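One contact in two related proteins. Structure 1 is hydrogenase expression/formation protein (hypb) from Archaeoglobus fulgidus, which probably binds and hydrolyses GTP as a nickel- and zinc-binding maturation factor that helps to assemble hydrogenases: PDB 2WSM (chain A, 2.30 Å), residues V31-M36 and L111-N116. Structure 2 is probable hydrogenase maturation factor HypB from Methanocaldococcus jannaschii: PDB 2HF8 (chain B, 2.10 Å), residues V39-M44 and L121-N126. Both blocks share one frame: the second was fitted to the first on N, CA, C and O of the twelve residues, RMSD 0.24 Å. Numbering follows each deposited sequence.

Structure 1 (2WSM); sequences VAVNIM and LLLIEN.
Val33 and Leu113 stand side by side on one face of a parallel sheet, Val33 CB lying 4.1 Å from Leu113 CD2. Strands 31-36 and 111-116 are neighbours in the middle of the P-loop GTPase sheet, joined by backbone bonds such as Val33 N to Leu112 O, 2.9 Å. Leu113 CG sits anti to its carbonyl carbon (chi1 -60°), which brings CD2 to 4.2 Å from CD1 of Ile35. These compact aliphatic chains, two of them beta-branched, mesh closely between the sheet and helices 43-54 and 201-212, all three buried. On the other face Asn34 OD1 accepts from ND2 of Asn116 (3.1 Å), which points across at the partner strand, while Asn34 ND2 is bonded to Glu130, so an amide can both accept and donate there. Glu115 extends toward the probable P-loop, where its carboxylate hydrogen-bonds to Thr44 OG1 and Asp66 N, perhaps merely the shape of a site modelled without metal. The contact is looser at partly exposed Val31, whose CG1 stays 4.4 Å from Leu111 CD1.

Structure 2 (2HF8); sequences VAFDFM and LLFIEN. With MG (magnesium ion), chain C; GSP (5'-guanosine-diphosphate-monothiophosphate), chain D.
Phe41 and Phe123 stand side by side on one face of the sheet, Phe41 CB lying 4.2 Å from Phe123 CD2 and their ring planes 61° apart. The backbone pairing includes Phe41 N to Leu122 O, 2.8 Å. Phe123 CG sits anti to its carbonyl carbon (chi1 -63°), which presents the ring face to the edge of Phe43 in an offset edge-to-face pair, tight at 3.5 Å from Phe43 CE1 to Phe123 CD2. This aromatic cluster fills the layer between the sheet and helices 51-62 and 211-224. On the other face Asp42 OD1 accepts, by its syn lone pair, from ND2 of Asn126 (3.0 Å), which points across at the partner strand; a carboxylate suits this N-H and a long, weak ion pair of OD2 with Arg143. Glu125 extends toward the nucleotide, its carboxylate an oxygen ligand: OE2 binds magnesium at 2.1 Å, and Thr52, Asp80, a water and two phosphate oxygens of the GTP analogue also bind the ion. Packing is looser where Phe41 CE1 stays 4.5 Å from Leu121 CD2.

How the two compare
The comparable CA atoms coincide within the error, and bonds such as Val33(A) N to Leu112(A) O recur as Phe41(B) N to Leu122(B) O; the differences lie in the side chains. From Val33(A) to Phe41(B), CG1 goes, CG2 is matched by the ring CG (0.4 Å apart), and CD2, CE1, CE2 and CZ come. From Ile35(A) to Phe43(B), CG2 goes and CG1 is matched by CG, 0.7 Å apart, while CD2, CE2 and CZ extend the group. Leu113(A) keeps its stem in Phe123(B), whose CG lies 0.3 Å apart from that of the leucine, and CE1, CE2 and CZ are added beyond it. The aliphatic layer thus becomes an aromatic one of greater bulk, though these positions still touch one another. Leu111(A) CD2 stands 2.2 Å apart from the place of CZ of Phe123(B). Separately, the models of Leu111(A) and Leu121(B) differ, their CG atoms 2.3 Å apart after superposition. Asn34(A) to Asp42(B) alters chemistry rather than shape: ND2 gives way to OD2, 0.6 Å apart after superposition, so an N-H donor is replaced by an acceptor, probably charged, while OD1 still touches CG of Met36(A) and of Met44(B), a selenomethionine. Finally, the carboxylate of Glu115(A) is twisted about 72° in Glu125(B), CD standing 1.2 Å apart, and magnesium and the GTP analogue, modelled in structure 2 alone, meet it there.

Structure 1 (2WSM)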
loop_
_atom_site.group_PDB
_atom_site.type_symbol
_atom_site.label_atom_id
_atom_site.label_comp_id
_atom_site.label_asym_id
_atom_site.label_seq_id
_atom_site.Cartn_x
_atom_site.Cartn_y
_atom_site.Cartn_z
ATOM N N VAL A 31 -8.598 -23.872 -3.316
ATOM C CA VAL A 31 -7.925 -22.820 -4.073
ATOM C C VAL A 31 -8.377 -21.464 -3.550
ATOM O O VAL A 31 -9.571 -21.190 -3.489
ATOM C CB VAL A 31 -8.191 -22.934 -5.584
ATOM C CG1 VAL A 31 -7.679 -21.695 -6.320
ATOM C CG2 VAL A 31 -7.537 -24.190 -6.138
ATOM N N ALA A 32 -7.422 -20.632 -3.150
ATOM C CA ALA A 32 -7.734 -19.331 -2.563
ATOM C C ALA A 32 -7.360 -18.169 -3.479
ATOM O O ALA A 32 -6.266 -18.129 -4.059
ATOM C CB ALA A 32 -7.054 -19.171 -1.206
ATOM N N VAL A 33 -8.281 -17.220 -3.587
ATOM C CA VAL A 33 -8.102 -16.040 -4.426
ATOM C C VAL A 33 -8.127 -14.780 -3.570
ATOM O O VAL A 33 -9.110 -14.503 -2.873
ATOM C CB VAL A 33 -9.216 -15.938 -5.478
ATOM C CG1 VAL A 33 -8.975 -14.742 -6.417
ATOM C CG2 VAL A 33 -9.315 -17.240 -6.252
ATOM N N ASN A 34 -7.032 -14.032 -3.625
ATOM C CA ASN A 34 -6.912 -12.758 -2.952
ATOM C C ASN A 34 -7.469 -11.680 -3.880
ATOM O O ASN A 34 -6.858 -11.353 -4.895
ATOM C CB ASN A 34 -5.427 -12.505 -2.638
ATOM C CG ASN A 34 -5.167 -11.145 -2.027
ATOM O OD1 ASN A 34 -6.090 -10.414 -1.684
ATOM N ND2 ASN A 34 -3.889 -10.804 -1.877
ATOM N N ILE A 35 -8.638 -11.143 -3.552
ATOM C CA ILE A 35 -9.285 -10.178 -4.439
ATOM C C ILE A 35 -9.111 -8.762 -3.945
ATOM O O ILE A 35 -9.710 -8.355 -2.950
ATOM C CB ILE A 35 -10.783 -10.468 -4.653
ATOM C CG1 ILE A 35 -10.960 -11.859 -5.261
ATOM C CG2 ILE A 35 -11.422 -9.381 -5.544
ATOM C CD1 ILE A 35 -12.360 -12.394 -5.168
ATOM N N MET A 36 -8.296 -8.012 -4.668
ATOM C CA MET A 36 -7.910 -6.675 -4.248
ATOM C C MET A 36 -8.617 -5.611 -5.077
ATOM O O MET A 36 -9.099 -5.879 -6.177
ATOM C CB MET A 36 -6.390 -6.518 -4.348
ATOM C CG MET A 36 -5.620 -7.226 -3.242
ATOM S SD MET A 36 -3.863 -7.436 -3.613
ATOM C CE MET A 36 -3.939 -8.812 -4.765
ATOM N N LEU A 111 -13.171 -23.558 -3.276
ATOM C CA LEU A 111 -12.738 -22.229 -3.660
ATOM C C LEU A 111 -12.994 -21.258 -2.515
ATOM O O LEU A 111 -14.121 -21.144 -2.032
ATOM C CB LEU A 111 -13.500 -21.791 -4.914
ATOM C CG LEU A 111 -13.264 -20.380 -5.458
ATOM C CD1 LEU A 111 -11.865 -20.263 -6.037
ATOM C CD2 LEU A 111 -14.320 -20.040 -6.505
ATOM N N LEU A 112 -11.938 -20.577 -2.081
ATOM C CA LEU A 112 -12.026 -19.573 -1.033
ATOM C C LEU A 112 -11.773 -18.170 -1.584
ATOM O O LEU A 112 -10.639 -17.821 -1.948
ATOM C CB LEU A 112 -11.013 -19.866 0.070
ATOM C CG LEU A 112 -10.994 -18.864 1.226
ATOM C CD1 LEU A 112 -12.333 -18.843 1.940
ATOM C CD2 LEU A 112 -9.882 -19.209 2.192
ATOM N N LEU A 113 -12.830 -17.372 -1.643
ATOM C CA LEU A 113 -12.736 -16.008 -2.153
ATOM C C LEU A 113 -12.405 -15.023 -1.033
ATOM O O LEU A 113 -13.190 -14.830 -0.105
ATOM C CB LEU A 113 -14.031 -15.624 -2.868
ATOM C CG LEU A 113 -14.321 -16.558 -4.049
ATOM C CD1 LEU A 113 -15.701 -16.309 -4.660
ATOM C CD2 LEU A 113 -13.233 -16.454 -5.100
ATOM N N ILE A 114 -11.226 -14.417 -1.119
ATOM C CA ILE A 114 -10.754 -13.516 -0.081
ATOM C C ILE A 114 -10.768 -12.061 -0.542
ATOM O O ILE A 114 -9.954 -11.634 -1.374
ATOM C CB ILE A 114 -9.342 -13.887 0.395
ATOM C CG1 ILE A 114 -9.287 -15.366 0.802
ATOM C CG2 ILE A 114 -8.920 -12.991 1.548
ATOM C CD1 ILE A 114 -7.955 -15.794 1.405
ATOM N N GLU A 115 -11.698 -11.302 0.019
ATOM C CA GLU A 115 -11.832 -9.894 -0.298
ATOM C C GLU A 115 -10.920 -9.032 0.575
ATOM O O GLU A 115 -11.120 -8.899 1.788
ATOM C CB GLU A 115 -13.292 -9.466 -0.141
ATOM C CG GLU A 115 -13.530 -8.008 -0.455
ATOM C CD GLU A 115 -14.887 -7.543 0.013
ATOM O OE1 GLU A 115 -15.024 -7.235 1.218
ATOM O OE2 GLU A 115 -15.814 -7.492 -0.821
ATOM N N ASN A 116 -9.907 -8.449 -0.046
ATOM C CA ASN A 116 -8.981 -7.589 0.669
ATOM C C ASN A 116 -9.619 -6.242 1.023
ATOM O O ASN A 116 -10.705 -5.908 0.539
ATOM C CB ASN A 116 -7.708 -7.382 -0.159
ATOM C CG ASN A 116 -6.454 -7.346 0.699
ATOM O OD1 ASN A 116 -6.381 -6.621 1.689
ATOM N ND2 ASN A 116 -5.468 -8.141 0.325
#

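Structure 2 (2HF8)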
loop_
_atom_site.group_PDB
_atom_site.type_symbol
_atom_site.label_atom_id
_atom_site.label_comp_id
_atom_site.label_asym_id
_atom_site.label_seq_id
_atom_site.Cartn_x
_atom_site.Cartn_y
_atom_site.Cartn_z
ATOM N N VAL B 39 -8.579 -24.025 -3.283
ATOM C CA VAL B 39 -7.893 -23.018 -4.099
ATOM C C VAL B 39 -8.399 -21.636 -3.690
ATOM O O VAL B 39 -9.604 -21.366 -3.745
ATOM C CB VAL B 39 -8.080 -23.251 -5.621
ATOM C CG1 VAL B 39 -7.268 -22.240 -6.418
ATOM C CG2 VAL B 39 -7.669 -24.675 -6.003
ATOM N N ALA B 40 -7.463 -20.779 -3.283
ATOM C CA ALA B 40 -7.777 -19.480 -2.693
ATOM C C ALA B 40 -7.371 -18.308 -3.575
ATOM O O ALA B 40 -6.301 -18.324 -4.185
ATOM C CB ALA B 40 -7.129 -19.356 -1.320
ATOM N N PHE B 41 -8.227 -17.288 -3.615
ATOM C CA PHE B 41 -8.008 -16.090 -4.426
ATOM C C PHE B 41 -8.081 -14.823 -3.567
ATOM O O PHE B 41 -9.023 -14.643 -2.796
ATOM C CB PHE B 41 -9.045 -16.006 -5.557
ATOM C CG PHE B 41 -8.984 -17.153 -6.530
ATOM C CD1 PHE B 41 -9.653 -18.347 -6.267
ATOM C CD2 PHE B 41 -8.253 -17.041 -7.711
ATOM C CE1 PHE B 41 -9.595 -19.419 -7.161
ATOM C CE2 PHE B 41 -8.190 -18.106 -8.620
ATOM C CZ PHE B 41 -8.862 -19.299 -8.342
ATOM N N ASP B 42 -7.085 -13.953 -3.722
ATOM C CA ASP B 42 -7.027 -12.661 -3.036
ATOM C C ASP B 42 -7.582 -11.571 -3.968
ATOM O O ASP B 42 -6.992 -11.274 -5.012
ATOM C CB ASP B 42 -5.569 -12.370 -2.635
ATOM C CG ASP B 42 -5.396 -11.068 -1.838
ATOM O OD1 ASP B 42 -6.374 -10.328 -1.607
ATOM O OD2 ASP B 42 -4.246 -10.783 -1.436
ATOM N N PHE B 43 -8.725 -10.997 -3.590
ATOM C CA PHE B 43 -9.367 -9.935 -4.365
ATOM C C PHE B 43 -9.005 -8.564 -3.810
ATOM O O PHE B 43 -9.540 -8.134 -2.786
ATOM C CB PHE B 43 -10.890 -10.103 -4.391
ATOM C CG PHE B 43 -11.365 -11.297 -5.181
ATOM C CD1 PHE B 43 -11.388 -12.563 -4.610
ATOM C CD2 PHE B 43 -11.814 -11.145 -6.486
ATOM C CE1 PHE B 43 -11.833 -13.665 -5.330
ATOM C CE2 PHE B 43 -12.267 -12.243 -7.218
ATOM C CZ PHE B 43 -12.276 -13.508 -6.636
HETATM N N MSE B 44 -8.088 -7.896 -4.504
HETATM C CA MSE B 44 -7.663 -6.546 -4.172
HETATM C C MSE B 44 -8.282 -5.548 -5.140
HETATM O O MSE B 44 -8.831 -5.933 -6.168
HETATM C CB MSE B 44 -6.140 -6.441 -4.242
HETATM C CG MSE B 44 -5.403 -7.006 -3.037
HETATM SE SE MSE B 44 -3.515 -7.286 -3.473
HETATM C CE MSE B 44 -3.720 -8.840 -4.570
ATOM N N LEU B 121 -13.352 -23.720 -3.115
ATOM C CA LEU B 121 -12.817 -22.405 -3.455
ATOM C C LEU B 121 -12.929 -21.442 -2.287
ATOM O O LEU B 121 -13.926 -21.440 -1.565
ATOM C CB LEU B 121 -13.550 -21.813 -4.663
ATOM C CG LEU B 121 -13.597 -22.578 -5.990
ATOM C CD1 LEU B 121 -14.322 -21.745 -7.039
ATOM C CD2 LEU B 121 -12.205 -22.970 -6.484
ATOM N N LEU B 122 -11.902 -20.621 -2.111
ATOM C CA LEU B 122 -11.927 -19.566 -1.111
ATOM C C LEU B 122 -11.703 -18.209 -1.771
ATOM O O LEU B 122 -10.668 -17.975 -2.401
ATOM C CB LEU B 122 -10.881 -19.829 -0.014
ATOM C CG LEU B 122 -10.631 -18.727 1.022
ATOM C CD1 LEU B 122 -11.884 -18.414 1.845
ATOM C CD2 LEU B 122 -9.477 -19.105 1.936
ATOM N N PHE B 123 -12.682 -17.321 -1.624
ATOM C CA PHE B 123 -12.555 -15.963 -2.140
ATOM C C PHE B 123 -12.307 -15.003 -0.984
ATOM O O PHE B 123 -13.119 -14.908 -0.067
ATOM C CB PHE B 123 -13.812 -15.533 -2.908
ATOM C CG PHE B 123 -14.103 -16.354 -4.150
ATOM C CD1 PHE B 123 -15.421 -16.522 -4.582
ATOM C CD2 PHE B 123 -13.078 -16.934 -4.895
ATOM C CE1 PHE B 123 -15.718 -17.263 -5.737
ATOM C CE2 PHE B 123 -13.357 -17.677 -6.047
ATOM C CZ PHE B 123 -14.686 -17.839 -6.472
ATOM N N ILE B 124 -11.182 -14.298 -1.024
ATOM C CA ILE B 124 -10.860 -13.342 0.027
ATOM C C ILE B 124 -10.965 -11.919 -0.512
ATOM O O ILE B 124 -10.202 -11.528 -1.405
ATOM C CB ILE B 124 -9.447 -13.591 0.622
ATOM C CG1 ILE B 124 -9.340 -15.019 1.176
ATOM C CG2 ILE B 124 -9.124 -12.553 1.702
ATOM C CD1 ILE B 124 -7.967 -15.369 1.731
ATOM N N GLU B 125 -11.923 -11.152 0.007
ATOM C CA GLU B 125 -11.971 -9.739 -0.338
ATOM C C GLU B 125 -11.094 -8.938 0.606
ATOM O O GLU B 125 -11.356 -8.846 1.805
ATOM C CB GLU B 125 -13.386 -9.167 -0.380
ATOM C CG GLU B 125 -13.407 -7.762 -0.993
ATOM C CD GLU B 125 -14.795 -7.195 -1.116
ATOM O OE1 GLU B 125 -15.744 -7.990 -1.220
ATOM O OE2 GLU B 125 -14.946 -5.953 -1.111
ATOM N N ASN B 126 -10.043 -8.374 0.033
ATOM C CA ASN B 126 -9.086 -7.575 0.763
ATOM C C ASN B 126 -9.669 -6.182 1.006
ATOM O O ASN B 126 -10.708 -5.832 0.441
ATOM C CB ASN B 126 -7.784 -7.493 -0.048
ATOM C CG ASN B 126 -6.546 -7.478 0.826
ATOM O OD1 ASN B 126 -6.498 -6.800 1.849
ATOM N ND2 ASN B 126 -5.535 -8.233 0.424
HETATM MG MG MG C . -16.664 -4.773 -1.144
HETATM P PG GSP D . -15.606 -1.772 -1.247
HETATM O O3B GSP D . -16.228 -1.742 -2.730
HETATM S S1G GSP D . -13.977 -1.254 -1.269
HETATM O O2G GSP D . -16.422 -0.782 -0.388
HETATM O O3G GSP D . -15.670 -3.193 -0.665
HETATM P PB GSP D . -16.186 -2.948 -3.803
HETATM O O1B GSP D . -14.901 -2.946 -4.529
HETATM O O2B GSP D . -16.481 -4.267 -3.198
HETATM P PA GSP D . -18.832 -2.960 -4.895
HETATM O O1A GSP D . -18.972 -4.366 -5.342
HETATM O O2A GSP D . -19.459 -2.722 -3.572
HETATM O O3A GSP D . -17.295 -2.487 -4.866
HETATM O "O5'" GSP D . -19.398 -1.996 -6.041
HETATM C "C5'" GSP D . -19.359 -0.588 -5.900
HETATM C "C4'" GSP D . -20.466 0.036 -6.744
HETATM O "O4'" GSP D . -20.172 -0.096 -8.120
HETATM C "C3'" GSP D . -21.826 -0.621 -6.555
HETATM O "O3'" GSP D . -22.756 0.438 -6.617
HETATM C "C2'" GSP D . -21.980 -1.530 -7.758
HETATM O "O2'" GSP D . -23.317 -1.708 -8.145
HETATM C "C1'" GSP D . -21.236 -0.742 -8.812
HETATM N N9 GSP D . -20.607 -1.510 -9.895
HETATM C C8 GSP D . -19.671 -2.509 -9.777
HETATM N N7 GSP D . -19.319 -2.892 -11.026
HETATM C C5 GSP D . -19.999 -2.141 -11.926
HETATM C C6 GSP D . -20.012 -2.107 -13.318
HETATM O O6 GSP D . -19.300 -2.878 -13.956
HETATM N N1 GSP D . -20.825 -1.203 -13.976
HETATM C C2 GSP D . -21.623 -0.335 -13.256
HETATM N N2 GSP D . -22.404 0.534 -13.885
HETATM N N3 GSP D . -21.612 -0.368 -11.880
HETATM C C4 GSP D . -20.808 -1.256 -11.225
HETATM O O HOH W 1 -18.422 -3.726 -1.244
#